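Local coordinates for protein glycoside Hydrolase (Bacteroides uniformis, PDB 5TA0) that probably hydrolyses agarose as a glycoside hydrolase acting on its galactan chain, and binds neoagarooctaose, a neoagaro-oligosaccharide, in its glycan pocket, at residues K348-M353 with I411-L416; Q292-G297 with E504-C509; A105-L110 with S172-G177. One frame throughout, in Å; residues are numbered along the deposited sequence.

Contact 1 of 3, residues K348-M353 with I411-L416. With EDO (1,2-ethanediol), chain O.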
loop_
_atom_site.group_PDB
_atom_site.type_symbol
_atom_site.label_atom_id
_atom_site.label_comp_id
_atom_site.label_asym_id
_atom_site.label_seq_id
_atom_site.Cartn_x
_atom_site.Cartn_y
_atom_site.Cartn_z
ATOM N N LYS A 348 -0.576 -5.450 -12.939
ATOM C CA LYS A 348 -0.873 -6.716 -12.240
ATOM C C LYS A 348 -0.426 -6.674 -10.791
ATOM O O LYS A 348 -1.072 -7.248 -9.922
ATOM C CB LYS A 348 -0.321 -7.936 -12.993
ATOM C CG LYS A 348 1.176 -8.062 -13.043
ATOM C CD LYS A 348 1.593 -9.225 -13.947
ATOM C CE LYS A 348 3.084 -9.330 -14.175
ATOM N NZ LYS A 348 3.811 -9.910 -13.013
ATOM N N SER A 349 0.685 -5.979 -10.513
ATOM C CA SER A 349 1.115 -5.791 -9.129
ATOM C C SER A 349 0.149 -4.887 -8.373
ATOM O O SER A 349 -0.164 -5.166 -7.214
ATOM C CB SER A 349 2.531 -5.230 -9.085
ATOM O OG SER A 349 3.473 -6.247 -9.424
ATOM N N THR A 350 -0.312 -3.832 -9.026
ATOM C CA THR A 350 -1.246 -2.920 -8.388
ATOM C C THR A 350 -2.514 -3.619 -7.942
ATOM O O THR A 350 -2.937 -3.465 -6.779
ATOM C CB THR A 350 -1.619 -1.745 -9.303
ATOM O OG1 THR A 350 -0.433 -1.065 -9.700
ATOM C CG2 THR A 350 -2.493 -0.756 -8.538
ATOM N N ASN A 351 -3.132 -4.386 -8.833
ATOM C CA ASN A 351 -4.394 -5.018 -8.494
ATOM C C ASN A 351 -4.256 -6.005 -7.335
ATOM O O ASN A 351 -5.088 -6.023 -6.427
ATOM C CB ASN A 351 -4.991 -5.724 -9.720
ATOM C CG ASN A 351 -5.693 -4.783 -10.655
ATOM O OD1 ASN A 351 -6.341 -3.840 -10.248
ATOM N ND2 ASN A 351 -5.533 -5.007 -11.936
ATOM N N SER A 352 -3.212 -6.835 -7.351
ATOM C CA SER A 352 -3.016 -7.801 -6.288
ATOM C C SER A 352 -2.741 -7.121 -4.952
ATOM O O SER A 352 -3.347 -7.473 -3.934
ATOM C CB SER A 352 -1.920 -8.820 -6.597
ATOM O OG SER A 352 -2.266 -9.624 -7.711
ATOM N N MET A 353 -1.809 -6.152 -4.927
ATOM C CA MET A 353 -1.519 -5.474 -3.682
ATOM C C MET A 353 -2.745 -4.750 -3.118
ATOM O O MET A 353 -3.003 -4.813 -1.901
ATOM C CB MET A 353 -0.378 -4.497 -3.895
ATOM C CG MET A 353 0.955 -5.197 -4.129
ATOM S SD MET A 353 2.322 -4.029 -3.986
ATOM C CE MET A 353 3.690 -5.144 -4.278
ATOM N N ILE A 411 -4.417 3.707 -17.385
ATOM C CA ILE A 411 -5.822 4.096 -17.260
ATOM C C ILE A 411 -6.731 2.882 -17.093
ATOM O O ILE A 411 -7.823 2.981 -16.518
ATOM C CB ILE A 411 -6.287 4.986 -18.446
ATOM C CG1 ILE A 411 -7.608 5.700 -18.146
ATOM C CG2 ILE A 411 -6.443 4.193 -19.755
ATOM C CD1 ILE A 411 -7.610 6.608 -16.935
ATOM N N LYS A 412 -6.302 1.730 -17.592
ATOM C CA LYS A 412 -7.113 0.513 -17.494
ATOM C C LYS A 412 -7.392 0.118 -16.047
ATOM O O LYS A 412 -8.419 -0.494 -15.775
ATOM C CB LYS A 412 -6.497 -0.657 -18.267
ATOM C CG LYS A 412 -6.642 -0.502 -19.771
ATOM C CD LYS A 412 -5.921 -1.596 -20.526
ATOM C CE LYS A 412 -6.421 -1.747 -21.951
ATOM N NZ LYS A 412 -6.283 -0.550 -22.786
ATOM N N PHE A 413 -6.497 0.461 -15.117
ATOM C CA PHE A 413 -6.787 0.231 -13.690
ATOM C C PHE A 413 -8.039 0.999 -13.246
ATOM O O PHE A 413 -8.910 0.449 -12.598
ATOM C CB PHE A 413 -5.589 0.648 -12.833
ATOM C CG PHE A 413 -5.848 0.592 -11.349
ATOM C CD1 PHE A 413 -5.747 -0.589 -10.638
ATOM C CD2 PHE A 413 -6.207 1.736 -10.665
ATOM C CE1 PHE A 413 -6.018 -0.626 -9.289
ATOM C CE2 PHE A 413 -6.467 1.710 -9.299
ATOM C CZ PHE A 413 -6.364 0.526 -8.619
ATOM N N TYR A 414 -8.121 2.269 -13.625
ATOM C CA TYR A 414 -9.233 3.119 -13.200
ATOM C C TYR A 414 -10.523 2.777 -13.945
ATOM O O TYR A 414 -11.607 2.923 -13.403
ATOM C CB TYR A 414 -8.838 4.613 -13.284
ATOM C CG TYR A 414 -7.608 4.850 -12.443
ATOM C CD1 TYR A 414 -6.328 4.804 -12.990
ATOM C CD2 TYR A 414 -7.715 5.007 -11.068
ATOM C CE1 TYR A 414 -5.197 4.949 -12.195
ATOM C CE2 TYR A 414 -6.602 5.159 -10.248
ATOM C CZ TYR A 414 -5.333 5.119 -10.812
ATOM O OH TYR A 414 -4.193 5.207 -10.039
ATOM N N GLN A 415 -10.396 2.273 -15.178
ATOM C CA GLN A 415 -11.529 1.751 -15.913
ATOM C C GLN A 415 -12.053 0.475 -15.257
ATOM O O GLN A 415 -13.272 0.292 -15.084
ATOM C CB GLN A 415 -11.147 1.512 -17.388
ATOM C CG GLN A 415 -10.914 2.813 -18.120
ATOM C CD GLN A 415 -10.214 2.683 -19.452
ATOM O OE1 GLN A 415 -9.463 1.753 -19.707
ATOM N NE2 GLN A 415 -10.437 3.678 -20.296
ATOM N N LEU A 416 -11.154 -0.386 -14.829
ATOM C CA LEU A 416 -11.537 -1.634 -14.184
ATOM C C LEU A 416 -12.303 -1.386 -12.885
ATOM O O LEU A 416 -13.299 -2.057 -12.620
ATOM C CB LEU A 416 -10.300 -2.490 -13.913
ATOM C CG LEU A 416 -10.452 -3.804 -13.163
ATOM C CD1 LEU A 416 -11.267 -4.797 -13.968
ATOM C CD2 LEU A 416 -9.084 -4.371 -12.832
HETATM C C1 EDO O . -2.225 2.741 -11.654
HETATM O O1 EDO O . -3.049 2.470 -10.560
HETATM C C2 EDO O . -1.780 1.374 -12.113
HETATM O O2 EDO O . -0.556 1.142 -11.424
#
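Thr350 OG1 accepts a hydrogen bond of 2.8 Å from O2 of a 1,2-ethanediol and is also bonded to Arg346 O, while the methyl CG2 of Thr350 meets Phe413 CE1 at 3.6 Å. The contact packs helix 340-358 of the eight-stranded parallel alpha/beta barrel, in the crossover between strands 321-326 and 364-369, against the short helix 411-416, which follows the last barrel strand and leads toward strand 423-429. The segment axes are 10.9 Å apart at closest approach, inclined at 36°, so side chains must fill the gap. Phe413 and Asn351 fill much of it: Phe413 CG lies anti to the backbone N (chi1 174°), which carries the ring across to helix 340-358. Asn351 OD1, hydrogen-bonded to Trp417 NE1, meets the ring edge near its plane, 3.3 Å from CD1 of Phe413. The amide of Asn351 is turned only 27° from the ring plane, and its ND2 packs against Leu416 CD2 at 3.7 Å. The diol, probably from the crystallisation liquor, spans the remaining width, its O1 donating to Tyr414 OH at 3.0 Å. The same O1 sits over one face of Phe413, displaced toward the rim, 3.2 Å from CD2 of Phe413.

Contact 2 of 3, residues Q292-G297 with E504-C509; sequences QMYRKG and ETEATC. With EDO (1,2-ethanediol), chain U.
Lys296 NZ and Glu506 OE2 form a hydrogen-bonded salt bridge of 2.8 Å, in which the lysine uses the anti lone pair of OE2, the one directed away from OE1. The same oxygen has a second cationic partner, Lys348 NZ of helix 340-358. The two side chains cross at about a right angle: the lysine runs straight as far as CE and then turns (chi4 88°), while the glutamate is extended beyond CG. Lys296 CE also approaches OE2 of Glu506, at 3.5 Å. At the other oxygen, a water donates to Glu506 OE1 at 2.7 Å and also to Gln292 OE1. That link is less certain, because Gln292 was modelled in two conformers; in the same conformer Gln292 OE1 accepts from Tyr294 OH, in the carbonyl plane. Tyr294 OH itself stays 3.9 Å from Glu506 OE2, a packing distance, with ring and carboxylate planes 80° apart. Glu506 occupies the third position of a type II turn, 504-507, leading into strand 508-514 of the beta-sandwich. The other segment follows strand 291-293 and runs to Gly297, the N-cap of helix 298-315 in the alpha/beta barrel. Barrel and sandwich are thus joined here by a buried carboxylate shared between two lysines, a setting that would probably keep Glu506 negatively charged.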
loop_
_atom_site.group_PDB
_atom_site.type_symbol
_atom_site.label_atom_id
_atom_site.label_comp_id
_atom_site.label_asym_id
_atom_site.label_seq_id
_atom_site.Cartn_x
_atom_site.Cartn_y
_atom_site.Cartn_z
ATOM N N GLN A 292 12.256 -13.096 -10.867
ATOM C CA GLN A 292 10.909 -12.682 -10.425
ATOM C C GLN A 292 10.791 -12.796 -8.911
ATOM O O GLN A 292 10.634 -13.898 -8.379
ATOM C CB GLN A 292 9.829 -13.555 -11.073
ATOM C CG GLN A 292 9.283 -13.049 -12.405
ATOM C CD GLN A 292 8.253 -13.969 -13.042
ATOM O OE1 GLN A 292 7.033 -13.756 -12.942
ATOM N NE2 GLN A 292 8.737 -15.005 -13.716
ATOM N N MET A 293 10.873 -11.657 -8.222
ATOM C CA MET A 293 10.862 -11.622 -6.760
ATOM C C MET A 293 9.679 -10.786 -6.296
ATOM O O MET A 293 9.692 -9.547 -6.364
ATOM C CB MET A 293 12.171 -11.064 -6.215
ATOM C CG MET A 293 13.347 -11.976 -6.518
ATOM S SD MET A 293 14.940 -11.211 -6.216
ATOM C CE MET A 293 15.004 -10.200 -7.678
ATOM N N TYR A 294 8.637 -11.480 -5.861
ATOM C CA TYR A 294 7.348 -10.854 -5.549
ATOM C C TYR A 294 7.136 -10.602 -4.076
ATOM O O TYR A 294 7.584 -11.372 -3.216
ATOM C CB TYR A 294 6.212 -11.720 -6.080
ATOM C CG TYR A 294 6.171 -11.682 -7.596
ATOM C CD1 TYR A 294 5.868 -10.505 -8.267
ATOM C CD2 TYR A 294 6.500 -12.789 -8.367
ATOM C CE1 TYR A 294 5.872 -10.435 -9.637
ATOM C CE2 TYR A 294 6.494 -12.716 -9.741
ATOM C CZ TYR A 294 6.183 -11.555 -10.379
ATOM O OH TYR A 294 6.170 -11.460 -11.744
ATOM N N ARG A 295 6.463 -9.489 -3.801
ATOM C CA ARG A 295 5.856 -9.219 -2.509
ATOM C C ARG A 295 4.383 -9.662 -2.507
ATOM O O ARG A 295 3.876 -10.152 -1.482
ATOM C CB ARG A 295 5.943 -7.740 -2.189
ATOM C CG ARG A 295 7.368 -7.218 -2.087
ATOM C CD ARG A 295 7.405 -5.779 -1.624
ATOM N NE ARG A 295 8.766 -5.270 -1.612
ATOM C CZ ARG A 295 9.604 -5.287 -0.577
ATOM N NH1 ARG A 295 9.247 -5.755 0.619
ATOM N NH2 ARG A 295 10.830 -4.811 -0.755
ATOM N N LYS A 296 3.671 -9.424 -3.617
ATOM C CA LYS A 296 2.280 -9.829 -3.693
ATOM C C LYS A 296 2.161 -11.300 -3.317
ATOM O O LYS A 296 3.048 -12.120 -3.623
ATOM C CB LYS A 296 1.656 -9.541 -5.048
ATOM C CG LYS A 296 2.247 -10.269 -6.271
ATOM C CD LYS A 296 1.512 -9.785 -7.516
ATOM C CE LYS A 296 2.102 -10.282 -8.817
ATOM N NZ LYS A 296 1.549 -11.603 -9.231
ATOM N N GLY A 297 1.108 -11.618 -2.582
ATOM C CA GLY A 297 0.978 -12.920 -1.946
ATOM C C GLY A 297 1.507 -12.946 -0.543
ATOM O O GLY A 297 1.414 -11.951 0.185
ATOM N N GLU A 504 -7.562 -15.144 -16.262
ATOM C CA GLU A 504 -6.257 -15.280 -16.905
ATOM C C GLU A 504 -5.091 -15.165 -15.936
ATOM O O GLU A 504 -5.271 -14.841 -14.761
ATOM C CB GLU A 504 -6.109 -14.293 -18.057
ATOM C CG GLU A 504 -6.746 -14.784 -19.358
ATOM C CD GLU A 504 -6.084 -16.046 -19.895
ATOM O OE1 GLU A 504 -6.805 -16.884 -20.463
ATOM O OE2 GLU A 504 -4.873 -16.212 -19.698
ATOM N N THR A 505 -3.908 -15.513 -16.419
ATOM C CA THR A 505 -2.672 -15.479 -15.646
ATOM C C THR A 505 -2.490 -14.105 -14.981
ATOM O O THR A 505 -2.508 -13.079 -15.651
ATOM C CB THR A 505 -1.495 -15.725 -16.584
ATOM O OG1 THR A 505 -1.672 -17.017 -17.175
ATOM C CG2 THR A 505 -0.183 -15.640 -15.881
ATOM N N GLU A 506 -2.357 -14.106 -13.659
ATOM C CA GLU A 506 -2.154 -12.845 -12.898
ATOM C C GLU A 506 -3.214 -11.774 -13.200
ATOM O O GLU A 506 -2.954 -10.575 -13.058
ATOM C CB GLU A 506 -0.727 -12.307 -13.098
ATOM C CG GLU A 506 0.351 -13.187 -12.523
ATOM C CD GLU A 506 1.726 -12.623 -12.785
ATOM O OE1 GLU A 506 2.196 -12.725 -13.952
ATOM O OE2 GLU A 506 2.330 -12.029 -11.862
ATOM N N ALA A 507 -4.424 -12.180 -13.591
ATOM C CA ALA A 507 -5.427 -11.272 -14.060
ATOM C C ALA A 507 -6.395 -10.871 -12.936
ATOM O O ALA A 507 -6.394 -11.460 -11.842
ATOM C CB ALA A 507 -6.199 -11.888 -15.238
ATOM N N THR A 508 -7.207 -9.869 -13.234
ATOM C CA THR A 508 -8.280 -9.446 -12.325
ATOM C C THR A 508 -9.564 -9.367 -13.104
ATOM O O THR A 508 -9.564 -8.908 -14.274
ATOM C CB THR A 508 -7.955 -8.060 -11.716
ATOM O OG1 THR A 508 -6.658 -8.086 -11.130
ATOM C CG2 THR A 508 -8.950 -7.657 -10.640
ATOM N N CYS A 509 -10.680 -9.767 -12.488
ATOM C CA CYS A 509 -11.978 -9.418 -13.011
ATOM C C CYS A 509 -12.798 -8.661 -11.967
ATOM O O CYS A 509 -12.649 -8.889 -10.760
ATOM C CB CYS A 509 -12.769 -10.628 -13.513
ATOM S SG CYS A 509 -13.110 -11.920 -12.293
HETATM C C1 EDO U . 10.201 -9.660 -2.873
HETATM O O1 EDO U . 10.116 -9.715 -1.468
HETATM C C2 EDO U . 11.261 -8.673 -3.281
HETATM O O2 EDO U . 10.640 -7.819 -4.208
HETATM O O HOH W 1 4.668 -13.556 -14.625
#

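Contact 3 of 3, residues A105-L110 with S172-G177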
loop_
_atom_site.group_PDB
_atom_site.type_symbol
_atom_site.label_atom_id
_atom_site.label_comp_id
_atom_site.label_asym_id
_atom_site.label_seq_id
_atom_site.Cartn_x
_atom_site.Cartn_y
_atom_site.Cartn_z
ATOM N N ALA A 105 16.733 27.901 7.772
ATOM C CA ALA A 105 16.026 28.714 6.751
ATOM C C ALA A 105 15.579 30.040 7.367
ATOM O O ALA A 105 15.067 30.086 8.496
ATOM C CB ALA A 105 14.818 27.961 6.200
ATOM N N ASP A 106 15.763 31.116 6.618
ATOM C CA ASP A 106 15.314 32.427 7.081
ATOM C C ASP A 106 13.791 32.471 7.179
ATOM O O ASP A 106 13.127 32.264 6.174
ATOM C CB ASP A 106 15.783 33.501 6.128
ATOM C CG ASP A 106 15.434 34.882 6.620
ATOM O OD1 ASP A 106 15.883 35.237 7.749
ATOM O OD2 ASP A 106 14.657 35.560 5.911
ATOM N N PRO A 107 13.235 32.755 8.377
ATOM C CA PRO A 107 11.763 32.750 8.440
ATOM C C PRO A 107 11.092 33.725 7.511
ATOM O O PRO A 107 10.038 33.411 6.954
ATOM C CB PRO A 107 11.484 33.057 9.913
ATOM C CG PRO A 107 12.678 32.541 10.646
ATOM C CD PRO A 107 13.835 32.799 9.718
ATOM N N ASP A 108 11.673 34.903 7.303
ATOM C CA ASP A 108 11.055 35.896 6.409
ATOM C C ASP A 108 11.086 35.453 4.957
ATOM O O ASP A 108 10.089 35.554 4.249
ATOM C CB ASP A 108 11.768 37.246 6.528
ATOM C CG ASP A 108 11.561 37.911 7.857
ATOM O OD1 ASP A 108 10.459 37.847 8.437
ATOM O OD2 ASP A 108 12.521 38.554 8.328
ATOM N N ASP A 109 12.231 34.971 4.482
ATOM C CA ASP A 109 12.317 34.536 3.104
ATOM C C ASP A 109 11.440 33.297 2.872
ATOM O O ASP A 109 10.797 33.156 1.826
ATOM C CB ASP A 109 13.732 34.238 2.669
ATOM C CG ASP A 109 13.859 34.186 1.176
ATOM O OD1 ASP A 109 13.408 35.154 0.483
ATOM O OD2 ASP A 109 14.413 33.218 0.629
ATOM N N LEU A 110 11.390 32.421 3.855
ATOM C CA LEU A 110 10.491 31.263 3.753
ATOM C C LEU A 110 9.034 31.685 3.639
ATOM O O LEU A 110 8.299 31.199 2.786
ATOM C CB LEU A 110 10.714 30.350 4.951
ATOM C CG LEU A 110 9.946 29.032 4.975
ATOM C CD1 LEU A 110 10.105 28.215 3.688
ATOM C CD2 LEU A 110 10.427 28.216 6.154
ATOM N N SER A 172 15.801 21.374 10.195
ATOM C CA SER A 172 15.008 20.710 9.178
ATOM C C SER A 172 13.539 20.715 9.607
ATOM O O SER A 172 12.648 21.038 8.802
ATOM C CB SER A 172 15.468 19.261 8.998
ATOM O OG SER A 172 16.808 19.216 8.503
ATOM N N GLY A 173 13.296 20.390 10.878
ATOM C CA GLY A 173 11.934 20.379 11.390
ATOM C C GLY A 173 11.245 21.741 11.406
ATOM O O GLY A 173 10.065 21.846 11.113
ATOM N N GLU A 174 11.994 22.753 11.798
ATOM C CA GLU A 174 11.461 24.107 11.786
ATOM C C GLU A 174 11.114 24.514 10.364
ATOM O O GLU A 174 10.064 25.104 10.129
ATOM C CB GLU A 174 12.425 25.103 12.415
ATOM C CG GLU A 174 11.871 26.507 12.390
ATOM C CD GLU A 174 12.766 27.557 13.004
ATOM O OE1 GLU A 174 12.800 28.662 12.427
ATOM O OE2 GLU A 174 13.357 27.322 14.074
ATOM N N PHE A 175 11.999 24.218 9.407
ATOM C CA PHE A 175 11.673 24.482 8.013
ATOM C C PHE A 175 10.328 23.827 7.661
ATOM O O PHE A 175 9.452 24.445 7.041
ATOM C CB PHE A 175 12.794 23.974 7.070
ATOM C CG PHE A 175 12.322 23.842 5.647
ATOM C CD1 PHE A 175 12.160 24.970 4.831
ATOM C CD2 PHE A 175 11.948 22.613 5.143
ATOM C CE1 PHE A 175 11.620 24.839 3.559
ATOM C CE2 PHE A 175 11.409 22.502 3.877
ATOM C CZ PHE A 175 11.264 23.601 3.089
ATOM N N TYR A 176 10.197 22.543 7.980
ATOM C CA TYR A 176 8.984 21.807 7.573
ATOM C C TYR A 176 7.732 22.385 8.233
ATOM O O TYR A 176 6.699 22.600 7.583
ATOM C CB TYR A 176 9.164 20.333 7.916
ATOM C CG TYR A 176 8.265 19.319 7.238
ATOM C CD1 TYR A 176 7.432 19.616 6.142
ATOM C CD2 TYR A 176 8.300 17.994 7.667
ATOM C CE1 TYR A 176 6.689 18.624 5.508
ATOM C CE2 TYR A 176 7.564 17.005 7.024
ATOM C CZ TYR A 176 6.750 17.325 5.959
ATOM O OH TYR A 176 6.006 16.390 5.286
ATOM N N GLY A 177 7.812 22.633 9.538
ATOM C CA GLY A 177 6.657 23.211 10.252
ATOM C C GLY A 177 6.290 24.594 9.725
ATOM O O GLY A 177 5.111 24.884 9.521
HETATM O O HOH W 2 13.446 28.148 9.757
#
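The ring of Phe175 receives both Leu110 and Ala105 obliquely along its CD1-CE1 side. Leu110 CD1 makes the closer approach, 3.7 Å from Phe175 CE1, while its other methyl, CD2, lies 3.9 Å from CD1 of the ring. Ala105 CB adds a looser apolar contact with Phe175 CD1, at 4.2 Å. Leucine and phenylalanine cross at about a right angle, and the forked end of Leu110, with both methyls, bears on one portion of the ring. In Phe175, CG is anti to the backbone N (chi1 162°), and this swings the ring from its helix toward the other segment. Ile88 and Leu92 of helix 86-94 also touch the ring, and Leu110 meets Val91 of that helix.

Leu110 and Phe175 belong to the outer helical layer of the alpha/beta barrel, with Ala105 just before helix 107-123. Helices 86-94 and 107-123 lie in the connection from strand 80-84 to strand 134-140, and helix 170-183 in the next crossover, to strand 197-199. The contact therefore binds successive beta-alpha-beta connections to each other.

Polar groups lie beside the apolar contact. Glu174 OE1 forms salt bridges with Arg101 and Arg178, and it accepts from a water that also donates to Ala105 O, at 2.8 Å in each case. Pro107 CG rests 4.3 Å from the same oxygen of Glu174, OE1. The start of helix 107-123 is fixed by Asp106 in the N-cap position: its OD2 accepts from Asp109 N at 2.9 Å, the donor reaching the anti side of the carboxylate and lying 32° out of its plane.

In the fold
Contacts 1 and 2 are neighbours, with centres 11 Å apart, and contact 1 is nested within the loop of chain that contact 2 closes. Helix 340-358, which carries segment 348-353 of contact 1, also touches both segments of contact 2: besides the Lys348 salt bridge, Asn351 CB packs 3.2 Å from Thr508 OG1 and Ser352 CB 3.7 Å from Lys296 CD. Contact 3 closes earlier in the sequence and stands apart, its centre about 39 Å from that of contact 1 and about 45 Å from that of contact 2, across the chain's centre from the latter. All three keep a similar distance from the bound glycan: Thr350, Tyr294 and Phe175 have side chains about 14, 13 and 12 Å from a galactose unit.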